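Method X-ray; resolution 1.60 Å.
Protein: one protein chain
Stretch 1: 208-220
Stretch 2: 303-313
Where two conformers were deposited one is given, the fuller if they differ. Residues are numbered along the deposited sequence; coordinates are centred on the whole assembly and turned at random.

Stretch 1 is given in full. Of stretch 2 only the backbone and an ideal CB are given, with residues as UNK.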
# COMPACT_ATOMS: atom_id res chain seq x y z
N LEU A 208 13.13 -5.40 -10.75
CA LEU A 208 11.85 -6.01 -10.65
C LEU A 208 10.77 -5.13 -11.30
O LEU A 208 9.88 -5.65 -12.00
CB LEU A 208 11.60 -6.28 -9.16
CG LEU A 208 10.38 -7.08 -8.78
CD1 LEU A 208 10.19 -8.33 -9.60
CD2 LEU A 208 10.44 -7.44 -7.29
N LEU A 209 10.81 -3.81 -11.05
CA LEU A 209 9.84 -2.89 -11.66
C LEU A 209 9.95 -2.98 -13.19
O LEU A 209 8.96 -2.92 -13.93
CB LEU A 209 10.11 -1.48 -11.16
CG LEU A 209 9.71 -1.24 -9.72
CD1 LEU A 209 10.18 0.16 -9.33
CD2 LEU A 209 8.20 -1.44 -9.54
N GLN A 210 11.18 -3.17 -13.69
CA GLN A 210 11.40 -3.26 -15.11
C GLN A 210 10.70 -4.48 -15.71
O GLN A 210 10.23 -4.47 -16.88
CB GLN A 210 12.91 -3.28 -15.40
CG GLN A 210 13.52 -1.90 -15.54
CD GLN A 210 14.93 -2.08 -16.05
OE1 GLN A 210 15.20 -1.97 -17.26
NE2 GLN A 210 15.80 -2.50 -15.16
N ARG A 211 10.60 -5.58 -14.96
CA ARG A 211 9.94 -6.77 -15.48
C ARG A 211 8.45 -6.46 -15.73
O ARG A 211 7.83 -6.89 -16.72
CB ARG A 211 10.07 -7.98 -14.55
CG ARG A 211 11.47 -8.54 -14.47
CD ARG A 211 11.44 -9.69 -13.49
NE ARG A 211 10.59 -10.80 -13.92
CZ ARG A 211 11.04 -11.81 -14.66
NH1 ARG A 211 12.31 -11.84 -15.04
NH2 ARG A 211 10.21 -12.76 -15.02
N PHE A 212 7.83 -5.72 -14.82
CA PHE A 212 6.46 -5.39 -15.02
C PHE A 212 6.30 -4.42 -16.21
O PHE A 212 5.30 -4.43 -16.90
CB PHE A 212 5.85 -4.76 -13.75
CG PHE A 212 5.72 -5.69 -12.57
CD1 PHE A 212 4.96 -6.85 -12.64
CD2 PHE A 212 6.38 -5.42 -11.38
CE1 PHE A 212 4.82 -7.69 -11.56
CE2 PHE A 212 6.23 -6.26 -10.30
CZ PHE A 212 5.46 -7.39 -10.38
N ASN A 213 7.28 -3.54 -16.36
CA ASN A 213 7.20 -2.53 -17.41
C ASN A 213 7.35 -3.18 -18.80
O ASN A 213 6.59 -2.86 -19.70
CB ASN A 213 8.25 -1.45 -17.19
CG ASN A 213 8.06 -0.27 -18.13
OD1 ASN A 213 6.95 0.27 -18.25
ND2 ASN A 213 9.15 0.17 -18.71
N HIS A 214 8.26 -4.12 -18.96
CA HIS A 214 8.58 -4.67 -20.31
C HIS A 214 7.74 -5.89 -20.73
O HIS A 214 7.64 -6.17 -21.94
CB HIS A 214 10.06 -5.03 -20.32
CG HIS A 214 10.91 -3.80 -20.26
ND1 HIS A 214 12.17 -3.81 -19.71
CD2 HIS A 214 10.69 -2.54 -20.67
CE1 HIS A 214 12.69 -2.61 -19.79
NE2 HIS A 214 11.80 -1.80 -20.34
N GLU A 215 7.23 -6.68 -19.78
CA GLU A 215 6.50 -7.88 -20.08
C GLU A 215 5.05 -7.50 -20.28
O GLU A 215 4.65 -6.42 -19.84
CB GLU A 215 6.71 -8.94 -19.01
CG GLU A 215 8.16 -9.35 -18.91
CD GLU A 215 8.41 -10.27 -17.73
OE1 GLU A 215 7.43 -10.94 -17.30
OE2 GLU A 215 9.56 -10.30 -17.25
N PRO A 216 4.27 -8.35 -20.98
CA PRO A 216 2.91 -8.01 -21.36
C PRO A 216 1.88 -8.22 -20.22
O PRO A 216 0.89 -8.93 -20.37
CB PRO A 216 2.67 -8.92 -22.57
CG PRO A 216 3.48 -10.15 -22.24
CD PRO A 216 4.72 -9.62 -21.56
N PHE A 217 2.11 -7.47 -19.14
CA PHE A 217 1.19 -7.49 -17.99
C PHE A 217 -0.05 -6.67 -18.32
O PHE A 217 -0.01 -5.59 -18.95
CB PHE A 217 1.93 -6.94 -16.76
CG PHE A 217 2.82 -7.95 -16.08
CD1 PHE A 217 2.29 -8.80 -15.11
CD2 PHE A 217 4.16 -8.03 -16.37
CE1 PHE A 217 3.09 -9.75 -14.48
CE2 PHE A 217 4.95 -8.98 -15.77
CZ PHE A 217 4.41 -9.85 -14.82
N ALA A 218 -1.17 -7.16 -17.83
CA ALA A 218 -2.47 -6.58 -17.90
C ALA A 218 -2.91 -6.17 -16.50
O ALA A 218 -2.77 -6.96 -15.50
CB ALA A 218 -3.46 -7.55 -18.51
N TYR A 219 -3.55 -5.01 -16.44
CA TYR A 219 -4.17 -4.45 -15.23
C TYR A 219 -5.67 -4.53 -15.50
O TYR A 219 -6.18 -3.87 -16.37
CB TYR A 219 -3.75 -3.01 -15.01
CG TYR A 219 -4.02 -2.55 -13.61
CD1 TYR A 219 -3.40 -3.16 -12.55
CD2 TYR A 219 -4.91 -1.53 -13.35
CE1 TYR A 219 -3.64 -2.77 -11.26
CE2 TYR A 219 -5.16 -1.13 -12.06
CZ TYR A 219 -4.51 -1.76 -11.02
OH TYR A 219 -4.73 -1.39 -9.72
N THR A 220 -6.38 -5.35 -14.74
CA THR A 220 -7.81 -5.63 -14.99
C THR A 220 -8.56 -5.83 -13.65
O THR A 220 -8.03 -6.42 -12.72
CB THR A 220 -7.94 -6.85 -15.92
OG1 THR A 220 -9.32 -7.19 -16.08
CG2 THR A 220 -7.24 -8.09 -15.42
N UNK A 303 5.24 1.52 -6.23
CA UNK A 303 3.94 1.04 -6.72
C UNK A 303 4.12 0.34 -8.06
O UNK A 303 4.25 1.00 -9.08
CB UNK A 303 2.94 2.19 -6.85
N UNK A 304 4.14 -1.00 -8.09
CA UNK A 304 4.37 -1.73 -9.33
C UNK A 304 3.26 -1.50 -10.36
O UNK A 304 3.50 -1.69 -11.55
CB UNK A 304 4.50 -3.23 -9.03
N UNK A 305 2.07 -1.12 -9.90
CA UNK A 305 0.93 -0.87 -10.78
C UNK A 305 1.32 0.24 -11.75
O UNK A 305 0.83 0.33 -12.88
CB UNK A 305 -0.32 -0.49 -9.98
N UNK A 306 2.12 1.19 -11.26
CA UNK A 306 2.50 2.34 -12.07
C UNK A 306 3.22 1.90 -13.36
O UNK A 306 3.16 2.62 -14.39
CB UNK A 306 3.39 3.28 -11.26
N UNK A 307 3.92 0.74 -13.34
CA UNK A 307 4.66 0.21 -14.46
C UNK A 307 3.74 -0.32 -15.56
O UNK A 307 4.18 -0.48 -16.71
CB UNK A 307 5.60 -0.90 -13.98
N UNK A 308 2.52 -0.72 -15.19
CA UNK A 308 1.59 -1.40 -16.09
C UNK A 308 0.44 -0.47 -16.47
O UNK A 308 -0.04 -0.52 -17.59
CB UNK A 308 1.05 -2.68 -15.44
N UNK A 309 -0.02 0.34 -15.52
CA UNK A 309 -1.22 1.18 -15.71
C UNK A 309 -0.95 2.55 -15.17
O UNK A 309 -1.60 3.04 -14.24
CB UNK A 309 -2.45 0.58 -15.03
N UNK A 310 0.05 3.28 -15.74
CA UNK A 310 0.37 4.61 -15.26
C UNK A 310 -0.82 5.58 -15.31
O UNK A 310 -0.92 6.43 -14.44
CB UNK A 310 1.53 5.18 -16.08
N UNK A 311 -1.69 5.42 -16.31
CA UNK A 311 -2.89 6.22 -16.45
C UNK A 311 -3.80 6.12 -15.21
O UNK A 311 -4.45 7.07 -14.87
CB UNK A 311 -3.65 5.78 -17.70
N UNK A 312 -3.88 4.95 -14.60
CA UNK A 312 -4.63 4.71 -13.35
C UNK A 312 -4.17 5.70 -12.28
O UNK A 312 -4.94 6.30 -11.55
CB UNK A 312 -4.44 3.27 -12.86
N UNK A 313 -2.84 5.85 -12.17
CA UNK A 313 -2.29 6.71 -11.17
C UNK A 313 -2.46 8.18 -11.55
O UNK A 313 -2.78 9.03 -10.70
CB UNK A 313 -0.81 6.38 -10.95

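Position 303 sets its CA-to-CB bond away from stretch 1, and nothing of that stretch lies within 5.5 Å of the ideal CB, so the contact leaves the choice open. It is Asp303, whose OD1 accepts a hydrogen bond from the backbone N of 305 at 2.9 Å, within the turn that follows.

At 304 phi is -64°, which a proline tolerates, and the CB points sideways, 3.7 Å from Phe212 CE2 and 4.1 Å from Leu209 CD2. Stretch 1 offers only carbon here, so a compact apolar residue suits: alanine, valine or proline. The residue is Pro304. Its CB packs 3.8 Å from Phe212 CE2, and Leu209 CD2 comes to 3.8 Å from its CA, so ring and backbone together meet the two apolar side chains.

Position 305, with helical angles, holds its ideal CB 4.2 Å from Tyr219 CE1. A small or beta-branched residue could lay a methyl on that ring; alanine, valine and threonine are all plausible. Thr305, in the given conformer with chi1 in the m well, places CG2 over one face of the ring, 3.8 Å from the Tyr219 ring centroid and 26° off the normal, a CH-pi contact.

Position 306 points away from stretch 1, which gives no guidance. Tyr306 makes no contact across.

Position 307 points toward the helix of stretch 1: its ideal CB is 3.9 Å from Phe212 CB, from Leu209 O and from Asn213 N. A branch at CB would have to fit against this close backbone, whereas a flexible, unbranched chain, such as glutamine, methionine or glutamate, can bend along it. Gln307 does so with chi1 and chi2 both m: its CG lies 3.6 Å from Leu209 O and 3.9 Å from Leu209 CD2. The backbone contributes as well, since one water lies 2.9 Å from Asn213 O and 2.8 Å from Gln307 O, placed to donate to either, and links the stretches.

The CB of 308 points sideways, 4.5 Å from Phe217 CB and 4.8 Å from both Phe212 O and Tyr219 CB. That spacing leaves room for methyls, favouring valine, isoleucine or leucine. The answer is Val308, which in the given conformer spreads its two methyls: CG2 meets Phe212 CB at 4.0 Å and Phe217 CB at 3.8 Å, while CG1 sits 4.1 Å from Tyr219 CB and 3.4 Å from Phe217 O, so that both methyls touch Phe217.

At 309 the CB points toward stretch 1 and is already 3.6 Å from Tyr219 CD2, so a small residue is the simplest fit. Ala309 rests its CB 3.7 Å from Tyr219 CD2.

Positions 310 and 311 have nothing of stretch 1 near their CBs. Position 310 has a phi of -58°, which proline suits; it is Pro310. Glu311 stays clear.

Position 312 points toward stretch 1, with its CB 4.5 Å from Tyr219 CE2 and the phenol OH farther along. A long chain with a polar end suits: arginine, lysine or glutamine. Arg312 passes CG 4.4 Å from Tyr219 CE2, and its NE donates to a water (2.9 Å) that also hydrogen-bonds Tyr219 OH (2.5 Å).

Position 313 is out of reach; Ile313 makes no contact across.

Stretch 2 (303-313) DPTYQVAPERI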
# COMPACT_ATOMS: atom_id res chain seq x y z
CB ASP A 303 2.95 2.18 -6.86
CG ASP A 303 1.60 1.69 -7.28
OD1 ASP A 303 1.42 0.46 -7.50
OD2 ASP A 303 0.67 2.57 -7.32
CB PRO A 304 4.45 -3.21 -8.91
CG PRO A 304 3.80 -3.25 -7.57
CD PRO A 304 4.07 -1.91 -6.93
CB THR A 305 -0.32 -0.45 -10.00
OG1 THR A 305 -0.79 -1.57 -9.25
CG2 THR A 305 -1.46 0.03 -10.87
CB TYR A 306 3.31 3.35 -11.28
CG TYR A 306 3.67 4.57 -12.10
CD1 TYR A 306 2.73 5.55 -12.34
CD2 TYR A 306 4.93 4.74 -12.65
CE1 TYR A 306 3.02 6.66 -13.11
CE2 TYR A 306 5.23 5.84 -13.43
CZ TYR A 306 4.28 6.79 -13.67
OH TYR A 306 4.63 7.88 -14.42
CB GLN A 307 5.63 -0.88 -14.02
CG GLN A 307 6.61 -0.38 -12.96
CD GLN A 307 7.46 0.75 -13.48
OE1 GLN A 307 7.97 0.67 -14.60
NE2 GLN A 307 7.68 1.76 -12.66
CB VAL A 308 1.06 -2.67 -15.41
CG1 VAL A 308 0.08 -3.42 -16.30
CG2 VAL A 308 2.20 -3.56 -14.97
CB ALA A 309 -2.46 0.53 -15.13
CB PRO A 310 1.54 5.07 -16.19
CG PRO A 310 1.39 4.17 -17.42
CD PRO A 310 0.90 2.86 -16.87
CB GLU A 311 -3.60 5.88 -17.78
CG GLU A 311 -4.18 4.45 -17.89
CD GLU A 311 -3.26 3.26 -18.20
OE1 GLU A 311 -2.00 3.43 -18.29
OE2 GLU A 311 -3.82 2.14 -18.37
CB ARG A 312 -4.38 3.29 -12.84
CG ARG A 312 -4.54 3.12 -11.32
CD ARG A 312 -5.99 3.12 -10.95
NE ARG A 312 -6.12 2.99 -9.48
CZ ARG A 312 -6.28 4.00 -8.61
NH1 ARG A 312 -6.81 3.77 -7.40
NH2 ARG A 312 -5.93 5.23 -8.97
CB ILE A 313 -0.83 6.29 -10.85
CG1 ILE A 313 -0.74 4.86 -10.30
CG2 ILE A 313 -0.17 7.27 -9.92
CD1 ILE A 313 -1.47 4.69 -8.96
O HOH W 1 4.41 -0.95 -19.49
O HOH W 2 -5.97 0.34 -8.35
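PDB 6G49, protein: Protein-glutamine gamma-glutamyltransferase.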